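Local coordinates for protein homocitrate synthase (Sulfolobus acidocaldarius, PDB 6KTQ) that catalyses the aldol-type condensation of acetyl-CoA with 2-oxoglutarate to homocitrate, the first step of lysine biosynthesis by the alpha-aminoadipate pathway, at residues Gly262-Leu266 against Gln267-Ala271; Pro304-Pro307 against Ile308-Asp311. One frame throughout, in Å; residues are numbered along the deposited sequence.

Contact 1: Gly262-Leu266 against Gln267-Ala271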
loop_
_atom_site.group_PDB
_atom_site.type_symbol
_atom_site.label_atom_id
_atom_site.label_comp_id
_atom_site.label_asym_id
_atom_site.label_seq_id
_atom_site.Cartn_x
_atom_site.Cartn_y
_atom_site.Cartn_z
ATOM N N GLY A 262 7.737 4.707 -29.044
ATOM C CA GLY A 262 8.408 3.692 -28.247
ATOM C C GLY A 262 7.793 3.487 -26.864
ATOM O O GLY A 262 6.782 4.119 -26.537
ATOM N N ILE A 263 8.423 2.607 -26.079
ATOM C CA ILE A 263 7.993 2.290 -24.711
ATOM C C ILE A 263 8.975 2.802 -23.680
ATOM O O ILE A 263 9.959 3.494 -24.015
ATOM C CB ILE A 263 7.687 0.785 -24.504
ATOM C CG1 ILE A 263 8.931 -0.118 -24.583
ATOM C CG2 ILE A 263 6.632 0.328 -25.506
ATOM C CD1 ILE A 263 8.697 -1.496 -23.974
ATOM N N ALA A 264 8.664 2.550 -22.410
ATOM C CA ALA A 264 9.514 3.003 -21.309
ATOM C C ALA A 264 10.993 2.671 -21.548
ATOM O O ALA A 264 11.336 1.525 -21.778
ATOM C CB ALA A 264 9.052 2.362 -19.997
ATOM N N PRO A 265 11.880 3.672 -21.466
ATOM C CA PRO A 265 13.276 3.368 -21.765
ATOM C C PRO A 265 14.039 2.802 -20.583
ATOM O O PRO A 265 13.974 3.342 -19.469
ATOM C CB PRO A 265 13.847 4.710 -22.203
ATOM C CG PRO A 265 12.970 5.728 -21.569
ATOM C CD PRO A 265 11.607 5.115 -21.515
ATOM N N LEU A 266 14.789 1.736 -20.826
ATOM C CA LEU A 266 15.465 1.012 -19.773
ATOM C C LEU A 266 16.320 1.898 -18.871
ATOM O O LEU A 266 16.228 1.820 -17.615
ATOM C CB LEU A 266 16.285 -0.136 -20.338
ATOM C CG LEU A 266 17.048 -0.957 -19.314
ATOM C CD1 LEU A 266 16.157 -1.523 -18.209
ATOM C CD2 LEU A 266 17.802 -2.073 -20.038
ATOM N N GLN A 267 17.125 2.772 -19.478
ATOM C CA GLN A 267 18.073 3.550 -18.679
ATOM C C GLN A 267 17.362 4.511 -17.728
ATOM O O GLN A 267 17.824 4.720 -16.607
ATOM C CB GLN A 267 19.103 4.270 -19.540
ATOM C CG GLN A 267 18.547 5.205 -20.602
ATOM C CD GLN A 267 18.463 4.536 -21.962
ATOM O OE1 GLN A 267 17.620 3.676 -22.194
ATOM N NE2 GLN A 267 19.317 4.952 -22.869
ATOM N N VAL A 268 16.231 5.056 -18.157
ATOM C CA VAL A 268 15.495 6.010 -17.349
ATOM C C VAL A 268 14.720 5.272 -16.260
ATOM O O VAL A 268 14.771 5.659 -15.107
ATOM C CB VAL A 268 14.550 6.894 -18.186
ATOM C CG1 VAL A 268 13.978 8.017 -17.343
ATOM C CG2 VAL A 268 15.293 7.496 -19.373
ATOM N N VAL A 269 14.054 4.187 -16.636
ATOM C CA VAL A 269 13.329 3.337 -15.684
ATOM C C VAL A 269 14.254 2.847 -14.572
ATOM O O VAL A 269 13.916 2.902 -13.378
ATOM C CB VAL A 269 12.649 2.160 -16.410
ATOM C CG1 VAL A 269 12.127 1.150 -15.416
ATOM C CG2 VAL A 269 11.522 2.674 -17.267
ATOM N N ALA A 270 15.431 2.365 -14.950
ATOM C CA ALA A 270 16.373 1.830 -13.989
ATOM C C ALA A 270 16.832 2.905 -12.987
ATOM O O ALA A 270 16.882 2.670 -11.782
ATOM C CB ALA A 270 17.575 1.232 -14.709
ATOM N N ALA A 271 17.124 4.091 -13.497
ATOM C CA ALA A 271 17.508 5.205 -12.675
ATOM C C ALA A 271 16.368 5.646 -11.761
ATOM O O ALA A 271 16.609 5.945 -10.601
ATOM C CB ALA A 271 17.934 6.377 -13.543
#
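Pro-265 and Val-269 meet where a buried loop winds into helix 266-277. Pro-265 occupies the N-cap position, and its carbonyl oxygen receives two N-H groups of the first turn. Val-269 N gives an almost straight hydrogen bond, 3.0 Å to Pro-265 O with 176° at the hydrogen, whereas the bond from Val-268 N, at 3.1 Å to Pro-265 O, is bent and weak. Side chains also meet at this start. Val-269 has CG1 anti to its own N (chi1 169°), which leaves CG2 beside that N and facing the incoming loop, 3.7 Å from Ala-264 CB and 3.4 Å from Pro-265 O. The proline ring meets the helix at a second place, its CG lying 3.7 Å from Val-268 CG2, and both Pro-265 and Val-268 also touch Val-236 of helix 235-244. Leu-266 continues the turn through its backbone, Ala-270 N donating to Leu-266 O at 2.8 Å. The CA-CB bond of Leu-266 points away from the residues that follow, although CB still touches Gln-267 N, and the side chain packs on Thr-252 and Leu-254. Ala-264, hydrogen-bonded through its backbone to Ala-228 and Thr-253, lies about 8 Å, side chain to side chain, from the zinc ligands His-227 and His-229. This is a helix N-terminus entered from the loop after strand 249-252, on the metal-binding side of the DRE-TIM barrel.

Contact 2: Pro304-Pro307 against Ile308-Asp311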
loop_
_atom_site.group_PDB
_atom_site.type_symbol
_atom_site.label_atom_id
_atom_site.label_comp_id
_atom_site.label_asym_id
_atom_site.label_seq_id
_atom_site.Cartn_x
_atom_site.Cartn_y
_atom_site.Cartn_z
ATOM N N PRO A 304 21.007 14.603 -27.215
ATOM C CA PRO A 304 21.938 14.872 -26.106
ATOM C C PRO A 304 21.219 15.099 -24.770
ATOM O O PRO A 304 21.835 15.010 -23.736
ATOM C CB PRO A 304 22.668 16.150 -26.544
ATOM C CG PRO A 304 21.775 16.784 -27.549
ATOM C CD PRO A 304 21.004 15.678 -28.220
ATOM N N ASN A 305 19.931 15.389 -24.807
ATOM C CA ASN A 305 19.145 15.585 -23.591
ATOM C C ASN A 305 18.456 14.305 -23.068
ATOM O O ASN A 305 17.583 14.362 -22.189
ATOM C CB ASN A 305 18.153 16.771 -23.784
ATOM C CG ASN A 305 16.877 16.411 -24.574
ATOM O OD1 ASN A 305 15.905 17.183 -24.586
ATOM N ND2 ASN A 305 16.859 15.258 -25.206
ATOM N N PHE A 306 18.838 13.133 -23.585
ATOM C CA PHE A 306 18.192 11.923 -23.141
ATOM C C PHE A 306 18.592 11.677 -21.697
ATOM O O PHE A 306 19.773 11.730 -21.354
ATOM C CB PHE A 306 18.545 10.703 -23.980
ATOM C CG PHE A 306 17.540 9.615 -23.876
ATOM C CD1 PHE A 306 16.367 9.683 -24.620
ATOM C CD2 PHE A 306 17.717 8.550 -23.007
ATOM C CE1 PHE A 306 15.414 8.684 -24.525
ATOM C CE2 PHE A 306 16.772 7.539 -22.920
ATOM C CZ PHE A 306 15.611 7.610 -23.680
ATOM N N PRO A 307 17.604 11.390 -20.831
ATOM C CA PRO A 307 17.972 11.201 -19.425
ATOM C C PRO A 307 18.979 10.072 -19.183
ATOM O O PRO A 307 18.938 9.044 -19.866
ATOM C CB PRO A 307 16.621 10.898 -18.748
ATOM C CG PRO A 307 15.639 11.638 -19.586
ATOM C CD PRO A 307 16.146 11.457 -21.015
ATOM N N ILE A 308 19.858 10.278 -18.197
ATOM C CA ILE A 308 20.793 9.271 -17.671
ATOM C C ILE A 308 21.986 8.999 -18.593
ATOM O O ILE A 308 23.130 9.111 -18.150
ATOM C CB ILE A 308 20.108 7.931 -17.333
ATOM C CG1 ILE A 308 18.845 8.143 -16.488
ATOM C CG2 ILE A 308 21.092 6.969 -16.659
ATOM C CD1 ILE A 308 19.003 9.044 -15.279
ATOM N N THR A 309 21.718 8.602 -19.839
ATOM C CA THR A 309 22.780 8.284 -20.792
ATOM C C THR A 309 23.044 9.411 -21.777
ATOM O O THR A 309 23.989 9.346 -22.544
ATOM C CB THR A 309 22.463 7.003 -21.579
ATOM O OG1 THR A 309 21.246 7.158 -22.311
ATOM C CG2 THR A 309 22.337 5.819 -20.619
ATOM N N GLY A 310 22.197 10.427 -21.808
ATOM C CA GLY A 310 22.390 11.501 -22.773
ATOM C C GLY A 310 23.669 12.299 -22.577
ATOM O O GLY A 310 24.182 12.480 -21.456
ATOM N N ASP A 311 24.193 12.805 -23.678
ATOM C CA ASP A 311 25.417 13.612 -23.621
ATOM C C ASP A 311 25.384 14.660 -22.511
ATOM O O ASP A 311 26.380 14.852 -21.813
ATOM C CB ASP A 311 25.637 14.342 -24.952
ATOM C CG ASP A 311 25.886 13.398 -26.109
ATOM O OD1 ASP A 311 26.348 12.268 -25.884
ATOM O OD2 ASP A 311 25.621 13.798 -27.261
#
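Phe-306 and Gly-310 face each other across a tight chain reversal whose apex, Pro-307-Ile-308-Thr-309, is a classic gamma turn: the two arms run 172° apart, and Ile-308 has the positive phi of 75° that this turn requires. Two backbone hydrogen bonds span the reversal. Thr-309 N reaches Pro-307 O at 2.8 Å, and as expected for so small a loop it meets the carbonyl from the side, tilted out of its plane. Outside it, Gly-310 N donates to Phe-306 O in a weak, bent bond. The same oxygen takes a CA-H...O contact from Gly-310 CA at 3.0 Å, a close pass possible because Gly-310 carries no side chain on the inner side of the loop.

Among the side chains, Phe-306 and Thr-309 lie side by side and point the same way. CG of Phe-306 is anti to its backbone N (chi1 -158°), bringing CD2 to 3.9 Å from Thr-309 OG1, while Pro-307 CD rests 3.7 Å above one face of the ring, toward its rim. The Thr-309 hydroxyl is hydrogen-bonded to Gln-267 NE2 of helix 266-277. At the apex, Ile-308 lodges in a nonpolar setting formed with Phe-334 and Phe-340, and Arg-342 NH1 binds both Ile-308 O and Gly-310 O. At the mouth of the reversal Asp-311 meets one corner of the proline, with Asp-311 CB and Asp-311 OD2 each 3.8 Å from Pro-304 CB.

Following the chain from the N terminus, contact 1 turns the loop after strand 249-252 into helix 266-277, at a buried site beside the strands. Helix 287-298 follows, and only then does contact 2 reverse the chain, in the loop leading to strand 315-316. The two are in series, neither nested nor crossed, yet they touch in space with centres about 12 Å apart. CE2 of Phe-306 stands over the side-chain amide of Gln-267, 3.6 Å from its CD, with the two planes steeply inclined, and Ile-308 CD1 packs on Ala-271 CB. Contact 2 thereby ties the loop between helix 287-298 and strand 315-316 to the first turns of the helix that contact 1 opens.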